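Local coordinates for pyridoxal kinase (Entamoeba histolytica, PDB 4S1I), which transfers the gamma-phosphate of ATP to pyridoxal, making the cofactor pyridoxal 5'-phosphate, at the interface of chains B and A. Coordinates in Å, arbitrary orientation; residue numbers count along the deposited sequence, not the author numbering. Chains: chain A, Pyridoxal kinase; chain B, Pyridoxal kinase.

The interface of chains B and A. Residues chain B 11, 13-14; chain A 3, 33-36, 67.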
loop_
_atom_site.group_PDB
_atom_site.type_symbol
_atom_site.label_atom_id
_atom_site.label_comp_id
_atom_site.label_asym_id
_atom_site.label_seq_id
_atom_site.Cartn_x
_atom_site.Cartn_y
_atom_site.Cartn_z
ATOM N N TYR B 11 5.925 -0.957 -7.102
ATOM C CA TYR B 11 5.428 0.016 -6.140
ATOM C C TYR B 11 5.860 1.398 -6.548
ATOM O O TYR B 11 7.065 1.611 -6.899
ATOM C CB TYR B 11 5.974 -0.341 -4.750
ATOM C CG TYR B 11 5.538 0.685 -3.685
ATOM C CD1 TYR B 11 4.312 0.547 -3.069
ATOM C CD2 TYR B 11 6.211 1.817 -3.449
ATOM C CE1 TYR B 11 3.899 1.441 -2.132
ATOM C CE2 TYR B 11 5.830 2.709 -2.500
ATOM C CZ TYR B 11 4.640 2.551 -1.880
ATOM O OH TYR B 11 4.219 3.486 -0.970
ATOM N N CYS B 13 5.469 5.518 -4.942
ATOM C CA CYS B 13 5.157 6.290 -3.775
ATOM C C CYS B 13 3.932 7.161 -3.975
ATOM O O CYS B 13 3.178 7.400 -3.021
ATOM C CB CYS B 13 6.354 7.148 -3.360
ATOM S SG CYS B 13 7.804 6.138 -2.845
ATOM N N SER B 14 3.847 7.706 -5.215
ATOM C CA SER B 14 2.741 8.607 -5.654
ATOM C C SER B 14 2.144 7.875 -6.866
ATOM O O SER B 14 2.853 7.416 -7.719
ATOM C CB SER B 14 3.268 9.984 -6.081
ATOM O OG SER B 14 2.146 10.844 -6.431
ATOM N N ASN A 3 -1.894 15.336 -4.248
ATOM C CA ASN A 3 -1.448 14.787 -3.006
ATOM C C ASN A 3 -1.446 15.748 -1.832
ATOM O O ASN A 3 -0.892 16.887 -1.954
ATOM C CB ASN A 3 -0.011 14.234 -3.155
ATOM C CG ASN A 3 0.096 13.037 -4.090
ATOM O OD1 ASN A 3 -0.681 12.102 -4.019
ATOM N ND2 ASN A 3 1.009 13.116 -5.027
ATOM N N SER A 33 -2.351 10.667 -0.681
ATOM C CA SER A 33 -1.118 10.642 0.066
ATOM C C SER A 33 0.024 9.997 -0.684
ATOM O O SER A 33 -0.223 9.120 -1.543
ATOM C CB SER A 33 -1.321 9.873 1.369
ATOM O OG SER A 33 -2.391 10.325 2.105
ATOM N N ILE A 34 1.225 10.487 -0.413
ATOM C CA ILE A 34 2.460 9.940 -0.935
ATOM C C ILE A 34 3.092 9.106 0.163
ATOM O O ILE A 34 3.245 9.588 1.249
ATOM C CB ILE A 34 3.479 11.041 -1.293
ATOM C CG1 ILE A 34 2.840 12.010 -2.318
ATOM C CG2 ILE A 34 4.760 10.422 -1.809
ATOM C CD1 ILE A 34 3.704 13.251 -2.535
ATOM N N PHE A 35 3.403 7.862 -0.153
ATOM C CA PHE A 35 3.989 6.954 0.831
ATOM C C PHE A 35 5.414 6.597 0.428
ATOM O O PHE A 35 5.679 5.686 -0.436
ATOM C CB PHE A 35 3.148 5.651 0.934
ATOM C CG PHE A 35 1.748 5.813 1.346
ATOM C CD1 PHE A 35 0.739 6.120 0.383
ATOM C CD2 PHE A 35 1.413 5.843 2.701
ATOM C CE1 PHE A 35 -0.586 6.246 0.822
ATOM C CE2 PHE A 35 0.085 6.115 3.056
ATOM C CZ PHE A 35 -0.855 6.350 2.158
ATOM N N VAL A 36 6.371 7.270 1.063
ATOM C CA VAL A 36 7.786 6.989 0.829
ATOM C C VAL A 36 8.241 5.993 1.894
ATOM O O VAL A 36 8.011 6.195 3.101
ATOM C CB VAL A 36 8.649 8.269 0.947
ATOM C CG1 VAL A 36 10.067 7.925 0.754
ATOM C CG2 VAL A 36 8.213 9.268 -0.114
ATOM N N LEU A 67 10.002 13.258 -6.719
ATOM C CA LEU A 67 8.685 13.801 -6.270
ATOM C C LEU A 67 8.675 15.333 -6.542
ATOM O O LEU A 67 7.689 15.886 -7.037
ATOM C CB LEU A 67 8.411 13.534 -4.816
ATOM C CG LEU A 67 8.182 12.037 -4.500
ATOM C CD1 LEU A 67 8.077 11.886 -3.016
ATOM C CD2 LEU A 67 6.911 11.583 -5.222
#
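B:Tyr11 meets chain A at the edge of its ring: the backbone carbonyl oxygen of A:Phe35 lies in the ring plane, beside the phenol. The hydroxyl B:Tyr11 OH donates a hydrogen bond to A:Phe35 O, 2.7 Å away, reaching the oxygen at a C=O...donor angle of 127° and somewhat tilted from the carbonyl plane. With CG swung away from the backbone N, the tyrosine stretches out from its own loop to this oxygen. The side chains of A:Phe35, the other aromatic residue, and B:Tyr11 cross at about a right angle.

A:Phe35 is gripped at both backbone polar atoms. Its N donates to B:Cys13 O over 2.9 Å, fairly straight at 163° at the hydrogen, a main-chain bond between loop and strand. The thiol of the same residue, B:Cys13 SG, lies 3.2 Å from A:Phe35 O, a weak hydrogen bond at most, added to the tyrosine's. The thiol also rests against the backbone of A:Val36, with SG 3.8 Å from CA, while B:Cys13 CB packs on the CG2 branch of A:Ile34 at 4.0 Å.

Further along, A:Asn3 ND2 donates to the hydroxyl B:Ser14 OG at 2.9 Å, which lies a little out of the amide plane. The serine hydroxyl points away from its own backbone N (chi1 -177°), toward the asparagine, and its CB brushes A:Leu67 CD2.

B:Tyr11 directly follows B:Ser10, which binds pyridoxal 5'-phosphate; this contact may therefore steady a loop next to the pyridoxal 5'-phosphate site if the pair is the biological dimer. In the fold, the patch sets the B loop following strand 5-9 against A strand 33-37, flanked by the N-terminal stretch of chain A and the end of helix 57-69.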